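Local coordinates for protein BIFUNCTIONAL PROTEIN Proline utilization A (PutA) (Corynebacterium freiburgense, PDB 5UX5) that oxidises proline toward glutamate as a bifunctional flavoenzyme, pairing an FAD-dependent proline dehydrogenase activity with an NAD-dependent aldehyde dehydrogenase activity, at residues S192-L197 / K210-P215; V154-E159 / N168-R173; T935-R940 / D983-N988; R1017-A1022 / G1042-D1047; T466-D471 / A560-R565. All blocks are in the same frame, centred on the assembly; numbering follows the deposited sequence.

The five contacts sample three regions of one chain, and in sequence they run 2, 1, 5, 3, 4, each closing before the next opens. Contacts 2 and 1 belong to the proline dehydrogenase barrel; their centres are 12 Å apart and they touch, Leu171 of one packing on Arg212 and Leu213 of the other. Contact 5, where a loop meets helix 550-574 of the aldehyde dehydrogenase part, has its centre 36 Å from that of contact 1. Contacts 3 and 4, with centres 11 Å apart, share the C-terminal region, and Gln986 joins them. Some 72 Å separates the centres of contacts 1 and 3, which lie on opposite sides of the chain's centre.

Contact 1 of 5, residues S192-L197 / K210-P215; sequences SVVAQL and KERLRP
Arg212 lies on helix 202-221 and reaches out along the turn that follows the short helix 190-193. Its CB touches the branch CG1 of Val193 at 3.8 Å, the two side chains sliding past one another in opposite directions. CG stands anti to the carbonyl carbon, and the chain then runs straight to NE, with CD passing 3.5 Å from Val193 O. At the tip, NH1 donates a hydrogen bond to the same Val193 O at 2.6 Å; the N-H...O angle of 134° is far from straight, yet the donor sits in the carbonyl plane on a lone pair. Both segments belong to the TIM barrel of proline dehydrogenase, in which helix 202-221 carries the chain from strand 185-189 to strand 228-232. The side chain of Val193 is about 14 Å from the bound FAD. Beyond the carbonyl, NH1 meets the CG2 methyl of Val194 at 3.5 Å, that side chain crossing the arginine at about a right angle. The other nitrogen, NH2, turns to a salt bridge with Asp164. Beside the arginine, Val193 CG2 meets Leu213 CD2 at 3.8 Å, and Leu213 also packs on Leu171 of helix 164-178.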
# COMPACT_ATOMS: atom_id res chain seq x y z
N SER A 192 2.78 2.18 20.84
CA SER A 192 3.29 1.11 21.68
C SER A 192 2.24 0.57 22.62
O SER A 192 2.39 -0.55 23.13
CB SER A 192 4.48 1.60 22.50
OG SER A 192 5.51 2.11 21.69
N VAL A 193 1.16 1.33 22.86
CA VAL A 193 0.12 0.90 23.79
C VAL A 193 -1.01 0.16 23.07
O VAL A 193 -1.61 -0.76 23.64
CB VAL A 193 -0.39 2.12 24.58
CG1 VAL A 193 -1.59 1.77 25.41
CG2 VAL A 193 0.71 2.64 25.48
N VAL A 194 -1.29 0.54 21.83
CA VAL A 194 -2.24 -0.15 20.97
C VAL A 194 -1.51 -0.54 19.68
O VAL A 194 -1.03 0.33 18.95
CB VAL A 194 -3.46 0.74 20.66
CG1 VAL A 194 -4.35 0.08 19.62
CG2 VAL A 194 -4.24 1.00 21.91
N ALA A 195 -1.40 -1.83 19.42
CA ALA A 195 -0.80 -2.20 18.15
C ALA A 195 -1.83 -2.07 17.04
O ALA A 195 -3.04 -2.14 17.29
CB ALA A 195 -0.25 -3.61 18.17
N GLN A 196 -1.34 -1.89 15.81
CA GLN A 196 -2.18 -1.77 14.61
C GLN A 196 -3.22 -0.67 14.74
O GLN A 196 -4.39 -0.85 14.39
CB GLN A 196 -2.85 -3.11 14.29
CG GLN A 196 -1.89 -4.24 13.89
CD GLN A 196 -2.55 -5.61 13.77
OE1 GLN A 196 -3.77 -5.74 13.73
NE2 GLN A 196 -1.72 -6.65 13.70
N LEU A 197 -2.81 0.48 15.28
CA LEU A 197 -3.69 1.63 15.44
C LEU A 197 -4.46 1.94 14.15
O LEU A 197 -3.86 2.36 13.15
CB LEU A 197 -2.89 2.84 15.91
CG LEU A 197 -3.56 3.85 16.84
CD1 LEU A 197 -4.41 3.16 17.91
CD2 LEU A 197 -2.49 4.73 17.48
N LYS A 210 -7.16 5.18 26.47
CA LYS A 210 -7.48 5.60 27.81
C LYS A 210 -7.72 4.39 28.71
O LYS A 210 -7.26 4.36 29.85
CB LYS A 210 -8.69 6.53 27.79
CG LYS A 210 -8.37 7.91 27.24
CD LYS A 210 -9.54 8.84 27.42
CE LYS A 210 -10.82 8.25 26.88
NZ LYS A 210 -11.96 9.22 26.91
N GLU A 211 -8.46 3.40 28.21
CA GLU A 211 -8.71 2.20 28.98
C GLU A 211 -7.41 1.50 29.36
O GLU A 211 -7.28 0.95 30.46
CB GLU A 211 -9.62 1.27 28.19
CG GLU A 211 -9.87 -0.07 28.81
CD GLU A 211 -10.57 -1.01 27.87
OE1 GLU A 211 -11.34 -0.53 27.00
OE2 GLU A 211 -10.33 -2.24 27.98
N ARG A 212 -6.43 1.54 28.47
CA ARG A 212 -5.17 0.84 28.74
C ARG A 212 -4.17 1.67 29.53
O ARG A 212 -3.37 1.08 30.27
CB ARG A 212 -4.53 0.40 27.42
CG ARG A 212 -5.27 -0.75 26.77
CD ARG A 212 -4.54 -1.15 25.53
NE ARG A 212 -5.09 -2.35 24.92
CZ ARG A 212 -4.67 -2.84 23.77
NH1 ARG A 212 -3.70 -2.21 23.12
NH2 ARG A 212 -5.20 -3.95 23.26
N LEU A 213 -4.20 3.00 29.41
CA LEU A 213 -3.17 3.83 30.03
C LEU A 213 -3.51 4.30 31.44
O LEU A 213 -2.60 4.68 32.18
CB LEU A 213 -2.86 5.04 29.15
CG LEU A 213 -1.87 4.78 28.01
CD1 LEU A 213 -1.86 5.98 27.10
CD2 LEU A 213 -0.50 4.53 28.58
N ARG A 214 -4.78 4.25 31.86
CA ARG A 214 -5.15 4.69 33.20
C ARG A 214 -4.37 3.97 34.31
O ARG A 214 -3.91 4.65 35.24
CB ARG A 214 -6.66 4.54 33.41
CG ARG A 214 -7.51 5.57 32.71
CD ARG A 214 -8.99 5.35 32.96
NE ARG A 214 -9.82 6.16 32.09
CZ ARG A 214 -10.54 5.65 31.09
NH1 ARG A 214 -10.54 4.34 30.88
NH2 ARG A 214 -11.26 6.44 30.30
N PRO A 215 -4.16 2.65 34.28
CA PRO A 215 -3.30 2.06 35.33
C PRO A 215 -1.93 2.69 35.38
O PRO A 215 -1.37 2.82 36.47
CB PRO A 215 -3.22 0.57 34.94
CG PRO A 215 -4.25 0.35 33.91
CD PRO A 215 -4.88 1.63 33.50

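Contact 2 of 5, residues V154-E159 / N168-R173; sequences VNLLGE and NNRLTR
The guanidinium of Arg170 forms the centre of this strand-to-helix contact, lying against the backbone where strand 151-157 runs out. Its NH2 donates to Glu159 O at 3.0 Å with an N-H...O angle of 141°, the donor standing above the carbonyl plane rather than on a lone pair. One face of the group is covered by main chain: Leu157 C lies over its centre, and Gly158 N stands 3.1 Å above its plane toward the rim. Gly158, which has no side chain, brings its bare backbone up against the guanidinium there. The apolar half of the contact is Leu156, whose CD2 meets Arg173 CB at 3.5 Å and Arg170 CD at 4.1 Å. Further out, a bend at chi2 (-73°) swings the Arg170 chain off the helix toward the strand end. Asn169 CG lies over the centre of the Arg173 guanidinium, 3.6 Å above its plane. The strand and helix run nearly antiparallel, as expected in the beta-alpha-beta crossover from strand 151-157 through helix 164-178 to strand 185-189 of the barrel. Since Arg170 bonds to a carbonyl here and its ion pair with Glu166 is long and weak, backbone dipoles probably offset part of its positive charge.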
# COMPACT_ATOMS: atom_id res chain seq x y z
N VAL A 154 13.31 8.01 30.89
CA VAL A 154 13.44 6.58 30.65
C VAL A 154 12.42 6.18 29.59
O VAL A 154 11.21 6.42 29.74
CB VAL A 154 13.26 5.79 31.96
CG1 VAL A 154 13.45 4.31 31.74
CG2 VAL A 154 14.29 6.29 32.96
N ASN A 155 12.91 5.59 28.51
CA ASN A 155 12.10 5.23 27.34
C ASN A 155 12.36 3.77 27.01
O ASN A 155 13.51 3.37 26.76
CB ASN A 155 12.47 6.15 26.16
CG ASN A 155 11.64 5.89 24.89
OD1 ASN A 155 12.20 5.82 23.80
ND2 ASN A 155 10.33 5.78 25.03
N LEU A 156 11.30 2.97 26.98
CA LEU A 156 11.42 1.53 26.76
C LEU A 156 11.37 1.22 25.27
O LEU A 156 10.38 1.52 24.59
CB LEU A 156 10.33 0.78 27.52
CG LEU A 156 10.41 -0.74 27.33
CD1 LEU A 156 11.68 -1.31 27.95
CD2 LEU A 156 9.18 -1.44 27.91
N LEU A 157 12.45 0.65 24.74
CA LEU A 157 12.51 0.20 23.36
C LEU A 157 12.29 -1.31 23.28
O LEU A 157 12.31 -2.02 24.29
CB LEU A 157 13.85 0.58 22.74
CG LEU A 157 14.22 2.07 22.83
CD1 LEU A 157 15.64 2.32 22.29
CD2 LEU A 157 13.20 2.97 22.15
N GLY A 158 12.10 -1.82 22.07
CA GLY A 158 12.00 -3.26 21.95
C GLY A 158 11.44 -3.71 20.62
O GLY A 158 11.48 -2.97 19.63
N GLU A 159 10.94 -4.95 20.61
CA GLU A 159 10.39 -5.60 19.43
C GLU A 159 9.29 -4.75 18.80
O GLU A 159 8.53 -4.07 19.50
CB GLU A 159 9.82 -6.99 19.83
CG GLU A 159 10.00 -8.15 18.83
CD GLU A 159 9.54 -9.51 19.41
OE1 GLU A 159 8.68 -9.54 20.33
OE2 GLU A 159 10.04 -10.55 18.96
N ASN A 168 1.08 -5.02 25.07
CA ASN A 168 0.93 -5.16 26.51
C ASN A 168 2.29 -5.17 27.20
O ASN A 168 2.41 -4.72 28.35
CB ASN A 168 0.16 -6.43 26.82
CG ASN A 168 0.01 -6.65 28.29
OD1 ASN A 168 0.63 -7.54 28.88
ND2 ASN A 168 -0.77 -5.79 28.93
N ASN A 169 3.30 -5.69 26.51
CA ASN A 169 4.65 -5.72 27.05
C ASN A 169 5.20 -4.33 27.29
O ASN A 169 5.64 -4.03 28.41
CB ASN A 169 5.57 -6.50 26.12
CG ASN A 169 5.60 -7.95 26.47
OD1 ASN A 169 4.89 -8.39 27.38
ND2 ASN A 169 6.40 -8.71 25.75
N ARG A 170 5.17 -3.46 26.26
CA ARG A 170 5.65 -2.09 26.43
C ARG A 170 4.95 -1.42 27.60
O ARG A 170 5.61 -0.78 28.43
CB ARG A 170 5.44 -1.24 25.17
CG ARG A 170 6.15 -1.78 23.99
CD ARG A 170 7.60 -1.54 24.12
NE ARG A 170 8.25 -1.94 22.90
CZ ARG A 170 8.65 -1.06 22.01
NH1 ARG A 170 8.45 0.23 22.28
NH2 ARG A 170 9.22 -1.46 20.89
N LEU A 171 3.63 -1.58 27.70
CA LEU A 171 2.86 -0.91 28.73
C LEU A 171 3.18 -1.46 30.12
O LEU A 171 3.56 -0.71 31.02
CB LEU A 171 1.37 -1.05 28.44
CG LEU A 171 0.43 -0.47 29.50
CD1 LEU A 171 0.65 1.02 29.67
CD2 LEU A 171 -1.03 -0.77 29.21
N THR A 172 3.06 -2.77 30.30
CA THR A 172 3.26 -3.31 31.64
C THR A 172 4.69 -3.08 32.10
O THR A 172 4.93 -2.82 33.29
CB THR A 172 2.93 -4.81 31.69
OG1 THR A 172 3.75 -5.51 30.77
CG2 THR A 172 1.45 -5.11 31.40
N ARG A 173 5.64 -3.16 31.17
CA ARG A 173 7.04 -2.97 31.55
C ARG A 173 7.35 -1.51 31.85
O ARG A 173 8.20 -1.23 32.72
CB ARG A 173 7.95 -3.49 30.43
CG ARG A 173 7.91 -4.99 30.25
CD ARG A 173 8.83 -5.46 29.13
NE ARG A 173 8.72 -6.91 28.99
CZ ARG A 173 8.99 -7.60 27.89
NH1 ARG A 173 9.40 -6.97 26.79
NH2 ARG A 173 8.85 -8.92 27.89

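Contact 3 of 5, residues T935-R940 / D983-N988; sequences TEFLKR and DEEQFN
Leu938 projects from helix 936-953 onto the first turn of helix 984-997, where its two methyls divide the work. CD2 rests 3.5 Å from the backbone oxygen Glu985 O, while CD1 meets Asn988 CB at 4.0 Å and Glu985 CG at 4.1 Å. The leucine crosses both neighbours obliquely, its CG anti to its own carbonyl carbon. Glu985 reaches back the other way: its CG is anti to the backbone N, and the chain stays extended beyond CG, so that the carboxylate arrives beside Phe937. There Glu985 CD lies 4.0 Å from Phe937 CD2, with the planes of ring and carboxylate 68° apart. The contact across the helices is therefore one of packing between aliphatic and aromatic carbon and the shaft of an acidic side chain. The start of the second helix is fixed by Asp983, an N-cap residue whose OD1 accepts from Gln986 N at 3.0 Å along an almost straight bond (179°), met from above the carboxylate plane. The two short helical segments run nearly parallel, their axes 11° apart and 10.1 Å from each other at closest. Helix 984-997 connects the parallel strands 965-980 and 1000-1003 in what is probably the C-terminal domain of this PutA. Phe937 also packs on Arg989 of this helix and on Ala1046 in the loop before helix 1048-1051, while Gln986 reaches the turn that follows strand 1015-1018.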
# COMPACT_ATOMS: atom_id res chain seq x y z
N THR A 935 11.79 -13.36 -48.05
CA THR A 935 10.67 -12.79 -48.78
C THR A 935 10.58 -11.30 -48.48
O THR A 935 11.10 -10.81 -47.47
CB THR A 935 9.35 -13.45 -48.39
OG1 THR A 935 9.47 -14.87 -48.55
CG2 THR A 935 8.18 -12.92 -49.24
N GLU A 936 9.92 -10.57 -49.39
CA GLU A 936 9.46 -9.22 -49.08
C GLU A 936 8.82 -9.22 -47.69
O GLU A 936 9.24 -8.49 -46.79
CB GLU A 936 8.47 -8.73 -50.14
N PHE A 937 7.83 -10.10 -47.51
CA PHE A 937 7.09 -10.15 -46.26
C PHE A 937 8.01 -10.51 -45.09
O PHE A 937 7.91 -9.91 -44.01
CB PHE A 937 5.96 -11.17 -46.38
CG PHE A 937 5.24 -11.44 -45.09
CD1 PHE A 937 4.24 -10.58 -44.64
CD2 PHE A 937 5.54 -12.56 -44.33
CE1 PHE A 937 3.55 -10.83 -43.48
CE2 PHE A 937 4.86 -12.81 -43.17
CZ PHE A 937 3.86 -11.95 -42.73
N LEU A 938 8.90 -11.49 -45.28
CA LEU A 938 9.73 -11.90 -44.16
C LEU A 938 10.79 -10.87 -43.83
O LEU A 938 11.12 -10.69 -42.65
CB LEU A 938 10.36 -13.26 -44.43
CG LEU A 938 9.30 -14.37 -44.52
CD1 LEU A 938 9.87 -15.61 -45.14
CD2 LEU A 938 8.78 -14.66 -43.12
N LYS A 939 11.32 -10.17 -44.82
CA LYS A 939 12.24 -9.08 -44.50
C LYS A 939 11.52 -7.97 -43.75
O LYS A 939 12.06 -7.38 -42.82
CB LYS A 939 12.91 -8.55 -45.77
CG LYS A 939 13.91 -9.54 -46.41
CD LYS A 939 14.52 -8.95 -47.68
CE LYS A 939 15.54 -9.87 -48.35
NZ LYS A 939 15.03 -11.24 -48.63
N ARG A 940 10.28 -7.70 -44.12
CA ARG A 940 9.54 -6.65 -43.45
C ARG A 940 9.25 -7.03 -42.00
O ARG A 940 9.31 -6.17 -41.11
CB ARG A 940 8.25 -6.38 -44.23
CG ARG A 940 7.37 -5.34 -43.60
CD ARG A 940 6.08 -5.23 -44.35
NE ARG A 940 5.22 -4.24 -43.73
CZ ARG A 940 5.44 -2.93 -43.86
NH1 ARG A 940 6.50 -2.53 -44.56
NH2 ARG A 940 4.65 -2.04 -43.28
N ASP A 983 1.93 -23.64 -43.64
CA ASP A 983 2.25 -22.52 -44.50
C ASP A 983 3.69 -22.13 -44.24
O ASP A 983 3.99 -21.54 -43.20
CB ASP A 983 1.31 -21.35 -44.26
CG ASP A 983 1.55 -20.21 -45.22
OD1 ASP A 983 2.69 -19.70 -45.28
OD2 ASP A 983 0.60 -19.83 -45.91
N GLU A 984 4.59 -22.49 -45.16
CA GLU A 984 6.02 -22.35 -44.87
C GLU A 984 6.41 -20.90 -44.61
O GLU A 984 7.17 -20.61 -43.68
CB GLU A 984 6.85 -22.93 -46.01
CG GLU A 984 8.26 -23.27 -45.58
CD GLU A 984 9.25 -23.30 -46.74
OE1 GLU A 984 8.82 -23.54 -47.91
OE2 GLU A 984 10.46 -23.07 -46.48
N GLU A 985 5.87 -19.97 -45.40
CA GLU A 985 6.29 -18.59 -45.22
C GLU A 985 5.88 -18.08 -43.85
O GLU A 985 6.71 -17.52 -43.13
CB GLU A 985 5.73 -17.71 -46.34
CG GLU A 985 5.88 -16.26 -46.02
CD GLU A 985 5.68 -15.34 -47.21
OE1 GLU A 985 4.62 -15.40 -47.87
OE2 GLU A 985 6.60 -14.54 -47.46
N GLN A 986 4.62 -18.30 -43.45
CA GLN A 986 4.17 -17.84 -42.14
C GLN A 986 4.90 -18.58 -41.02
O GLN A 986 5.28 -17.98 -40.02
CB GLN A 986 2.65 -18.01 -41.99
CG GLN A 986 1.85 -17.17 -42.97
CD GLN A 986 0.37 -17.52 -43.00
OE1 GLN A 986 -0.16 -18.15 -42.09
NE2 GLN A 986 -0.31 -17.12 -44.07
N PHE A 987 5.12 -19.89 -41.20
CA PHE A 987 5.94 -20.60 -40.22
C PHE A 987 7.34 -19.99 -40.09
O PHE A 987 7.92 -20.03 -39.00
CB PHE A 987 6.03 -22.08 -40.56
CG PHE A 987 6.44 -22.92 -39.39
CD1 PHE A 987 5.50 -23.32 -38.45
CD2 PHE A 987 7.77 -23.27 -39.20
CE1 PHE A 987 5.87 -24.07 -37.34
CE2 PHE A 987 8.15 -24.03 -38.09
CZ PHE A 987 7.20 -24.43 -37.16
N ASN A 988 7.92 -19.49 -41.18
CA ASN A 988 9.22 -18.82 -41.08
C ASN A 988 9.10 -17.49 -40.34
O ASN A 988 9.99 -17.11 -39.56
CB ASN A 988 9.82 -18.62 -42.47
CG ASN A 988 10.35 -19.91 -43.08
OD1 ASN A 988 10.57 -20.90 -42.38
ND2 ASN A 988 10.58 -19.89 -44.38

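Contact 4 of 5, residues R1017-A1022 / G1042-D1047; sequences RAIGDA and GPVLAD
The backbone leaving strand 1015-1018 runs beside the irregular loop 1042-1047, with Ala1018 CA 7.3 Å from Gly1042 CA and Ile1019 CA 7.1 Å from Val1044 CA. Arg1017 spans the gap. Its CG is anti to the backbone N, and a bend at chi2 (66°) turns the chain so that the guanidinium presents its edge to two successive carbonyls of the loop. NH1 donates to Gly1042 O at 2.8 Å in a nearly straight bond (176°), and NH2 donates to Pro1043 O at 3.1 Å with a poorer angle of 152°. Both oxygens lie in the guanidinium plane, although each donor stands above the carbonyl plane of its partner. The setting, probably within the C-terminal domain, is a pair of parallel strands, 1015-1018 and 1038-1040, with helix 1026-1035 between them in sequence; the loop that Arg1017 grips carries the chain from the second strand to helix 1048-1051. Each terminal nitrogen has a further partner: NH2 forms a salt bridge with Glu1051, which also accepts from Leu1045 N, and NH1 bonds to Ile1040 O. The in-plane bonds should fix the rotation of the group, and the salt bridge and carbonyls probably offset part of its charge. Over one face lies Val1044 CG2, 3.8 Å above the plane and offset toward the rim. The same methyl touches Ile1019 CG2 at 4.2 Å.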
# COMPACT_ATOMS: atom_id res chain seq x y z
N ARG A 1017 -0.82 -20.92 -32.05
CA ARG A 1017 -0.83 -19.98 -33.17
C ARG A 1017 -1.35 -20.68 -34.42
O ARG A 1017 -0.89 -21.77 -34.78
CB ARG A 1017 0.56 -19.41 -33.44
CG ARG A 1017 0.58 -18.20 -34.35
CD ARG A 1017 -0.11 -17.02 -33.68
NE ARG A 1017 -0.01 -15.76 -34.44
CZ ARG A 1017 -0.92 -15.31 -35.29
NH1 ARG A 1017 -2.03 -15.99 -35.54
NH2 ARG A 1017 -0.73 -14.15 -35.90
N ALA A 1018 -2.32 -20.04 -35.09
CA ALA A 1018 -2.90 -20.56 -36.32
C ALA A 1018 -2.17 -19.97 -37.52
O ALA A 1018 -2.02 -18.74 -37.62
CB ALA A 1018 -4.38 -20.21 -36.42
N ILE A 1019 -1.71 -20.84 -38.41
CA ILE A 1019 -1.11 -20.39 -39.66
C ILE A 1019 -1.83 -21.05 -40.82
O ILE A 1019 -2.31 -22.19 -40.72
CB ILE A 1019 0.41 -20.67 -39.70
CG1 ILE A 1019 0.72 -22.17 -39.78
CG2 ILE A 1019 1.10 -20.05 -38.49
CD1 ILE A 1019 2.16 -22.45 -40.07
N GLY A 1020 -1.89 -20.34 -41.95
CA GLY A 1020 -2.46 -20.90 -43.16
C GLY A 1020 -3.88 -20.44 -43.41
O GLY A 1020 -4.45 -19.62 -42.67
N ASP A 1021 -4.44 -20.96 -44.50
CA ASP A 1021 -5.77 -20.59 -45.00
C ASP A 1021 -6.87 -21.51 -44.51
O ASP A 1021 -8.05 -21.22 -44.74
CB ASP A 1021 -5.76 -20.58 -46.52
CG ASP A 1021 -4.73 -19.64 -47.05
OD1 ASP A 1021 -4.79 -18.44 -46.69
OD2 ASP A 1021 -3.82 -20.11 -47.77
N ALA A 1022 -6.52 -22.63 -43.92
CA ALA A 1022 -7.53 -23.53 -43.44
C ALA A 1022 -8.11 -23.04 -42.11
O ALA A 1022 -7.44 -22.31 -41.36
CB ALA A 1022 -6.95 -24.92 -43.28
N GLY A 1042 -5.91 -15.02 -35.65
CA GLY A 1042 -5.86 -13.93 -36.61
C GLY A 1042 -4.73 -14.12 -37.60
O GLY A 1042 -3.86 -15.00 -37.45
N PRO A 1043 -4.71 -13.26 -38.62
CA PRO A 1043 -3.62 -13.31 -39.61
C PRO A 1043 -2.27 -13.06 -38.95
O PRO A 1043 -2.15 -12.32 -37.97
CB PRO A 1043 -3.96 -12.19 -40.60
CG PRO A 1043 -5.08 -11.39 -39.98
CD PRO A 1043 -5.43 -11.98 -38.64
N VAL A 1044 -1.25 -13.70 -39.50
CA VAL A 1044 0.12 -13.47 -39.04
C VAL A 1044 0.57 -12.10 -39.50
O VAL A 1044 0.58 -11.81 -40.71
CB VAL A 1044 1.05 -14.57 -39.56
CG1 VAL A 1044 2.43 -14.35 -39.04
CG2 VAL A 1044 0.54 -15.92 -39.11
N LEU A 1045 0.96 -11.25 -38.56
CA LEU A 1045 1.31 -9.88 -38.88
C LEU A 1045 2.81 -9.73 -39.08
O LEU A 1045 3.62 -10.30 -38.33
CB LEU A 1045 0.87 -8.90 -37.80
CG LEU A 1045 -0.62 -8.93 -37.54
CD1 LEU A 1045 -0.99 -7.80 -36.58
CD2 LEU A 1045 -1.39 -8.86 -38.83
N ALA A 1046 3.16 -8.95 -40.10
CA ALA A 1046 4.55 -8.55 -40.26
C ALA A 1046 4.98 -7.69 -39.08
O ALA A 1046 6.12 -7.80 -38.62
CB ALA A 1046 4.73 -7.80 -41.58
N ASP A 1047 4.08 -6.83 -38.59
CA ASP A 1047 4.41 -5.88 -37.53
C ASP A 1047 4.66 -6.62 -36.23
O ASP A 1047 3.71 -6.99 -35.53
CB ASP A 1047 3.30 -4.85 -37.34
CG ASP A 1047 3.81 -3.57 -36.62
OD1 ASP A 1047 4.97 -3.55 -36.17
OD2 ASP A 1047 3.04 -2.59 -36.48

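Contact 5 of 5, residues T466-D471 / A560-R565; sequences TFNASD and AIDFAR
The carboxylate of Asp562 and the amide of Asn468 belong to side chains that cross at about a right angle, their planes 62° apart. Asn468 ND2 donates within its own amide plane to Asp562 OD2 at 2.8 Å, along a nearly straight line (175°), but reaches that oxygen from above the carboxylate plane. The other oxygen, OD1, uses its syn lone pair to accept from Ala469 N at 2.6 Å, again almost straight (172°). At the edge of the Phe467 ring, in its plane, lies Asn468 OD1. One acidic side chain, largely buried on helix 550-574, thus clasps a main-chain N-H and the side-chain amide of the residue before it. The loop it holds, between helix 438-450 and helix 477-484, packs on this helix of the aldehyde dehydrogenase part, while Asp471 O further along accepts from Trp315 NE1 of the proline dehydrogenase part. Within the loop, Thr466 OG1 donates to Asn468 O at 2.7 Å, in the carbonyl plane. Apolar contacts flank the bonds: Ala469 CB meets Ile561 CG2 at 4.1 Å, and Phe467 CE1 approaches Arg565 CB at 4.2 Å. The arginine tip pairs with Asp529 in a salt bridge, and Asn468 ND2 also bonds to Val882 O.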
# COMPACT_ATOMS: atom_id res chain seq x y z
N THR A 466 -0.84 14.56 -9.59
CA THR A 466 -0.25 13.26 -9.85
C THR A 466 -1.07 12.61 -10.94
O THR A 466 -2.22 13.00 -11.17
CB THR A 466 -0.28 12.35 -8.62
OG1 THR A 466 -1.64 12.19 -8.19
CG2 THR A 466 0.50 12.94 -7.47
N PHE A 467 -0.51 11.60 -11.60
CA PHE A 467 -1.34 10.86 -12.55
C PHE A 467 -2.34 9.94 -11.83
O PHE A 467 -3.54 9.97 -12.12
CB PHE A 467 -0.52 10.03 -13.51
CG PHE A 467 -1.37 9.13 -14.33
CD1 PHE A 467 -2.06 9.64 -15.41
CD2 PHE A 467 -1.57 7.81 -13.96
CE1 PHE A 467 -2.89 8.85 -16.15
CE2 PHE A 467 -2.40 7.00 -14.69
CZ PHE A 467 -3.07 7.52 -15.79
N ASN A 468 -1.86 9.06 -10.94
CA ASN A 468 -2.77 8.21 -10.17
C ASN A 468 -3.60 9.04 -9.22
O ASN A 468 -3.08 9.95 -8.56
CB ASN A 468 -1.99 7.16 -9.40
CG ASN A 468 -1.33 6.18 -10.31
OD1 ASN A 468 -0.13 6.29 -10.62
ND2 ASN A 468 -2.12 5.22 -10.81
N ALA A 469 -4.90 8.76 -9.17
CA ALA A 469 -5.79 9.42 -8.22
C ALA A 469 -5.37 9.13 -6.78
O ALA A 469 -5.04 7.98 -6.44
CB ALA A 469 -7.23 8.95 -8.44
N SER A 470 -5.37 10.15 -5.92
CA SER A 470 -4.88 9.94 -4.55
C SER A 470 -5.99 9.47 -3.63
O SER A 470 -7.14 9.91 -3.73
CB SER A 470 -4.24 11.21 -3.97
OG SER A 470 -5.11 12.31 -4.02
N ASP A 471 -5.63 8.58 -2.71
CA ASP A 471 -6.57 8.01 -1.75
C ASP A 471 -7.01 9.04 -0.72
O ASP A 471 -6.38 10.08 -0.51
CB ASP A 471 -5.95 6.84 -1.01
CG ASP A 471 -5.68 5.67 -1.89
OD1 ASP A 471 -6.24 5.67 -3.00
OD2 ASP A 471 -4.95 4.75 -1.48
N ALA A 560 -10.67 2.61 -9.80
CA ALA A 560 -11.70 2.80 -10.82
C ALA A 560 -11.52 4.14 -11.52
O ALA A 560 -11.75 4.26 -12.72
CB ALA A 560 -13.09 2.70 -10.19
N ILE A 561 -11.11 5.18 -10.78
CA ILE A 561 -10.83 6.44 -11.44
C ILE A 561 -9.58 6.33 -12.33
O ILE A 561 -9.57 6.80 -13.47
CB ILE A 561 -10.73 7.55 -10.38
CG1 ILE A 561 -12.10 7.68 -9.70
CG2 ILE A 561 -10.36 8.89 -11.02
CD1 ILE A 561 -12.18 8.55 -8.47
N ASP A 562 -8.54 5.68 -11.82
CA ASP A 562 -7.32 5.52 -12.61
C ASP A 562 -7.57 4.76 -13.91
O ASP A 562 -6.98 5.10 -14.94
CB ASP A 562 -6.23 4.83 -11.79
CG ASP A 562 -5.62 5.73 -10.71
OD1 ASP A 562 -5.96 6.93 -10.63
OD2 ASP A 562 -4.77 5.23 -9.94
N PHE A 563 -8.40 3.71 -13.88
CA PHE A 563 -8.67 2.99 -15.13
C PHE A 563 -9.22 3.93 -16.20
O PHE A 563 -8.83 3.84 -17.37
CB PHE A 563 -9.62 1.82 -14.91
CG PHE A 563 -8.97 0.60 -14.31
CD1 PHE A 563 -7.74 0.15 -14.76
CD2 PHE A 563 -9.60 -0.11 -13.27
CE1 PHE A 563 -7.13 -1.00 -14.18
CE2 PHE A 563 -9.00 -1.24 -12.68
CZ PHE A 563 -7.77 -1.69 -13.12
N ALA A 564 -10.14 4.83 -15.83
CA ALA A 564 -10.70 5.74 -16.82
C ALA A 564 -9.63 6.64 -17.42
O ALA A 564 -9.57 6.81 -18.64
CB ALA A 564 -11.82 6.58 -16.20
N ARG A 565 -8.76 7.21 -16.59
CA ARG A 565 -7.74 8.11 -17.11
C ARG A 565 -6.65 7.36 -17.87
O ARG A 565 -6.25 7.78 -18.97
CB ARG A 565 -7.12 8.92 -15.97
CG ARG A 565 -8.08 9.92 -15.37
CD ARG A 565 -7.37 11.13 -14.77
NE ARG A 565 -8.04 11.49 -13.52
CZ ARG A 565 -9.15 12.21 -13.44
NH1 ARG A 565 -9.68 12.43 -12.24
NH2 ARG A 565 -9.71 12.71 -14.55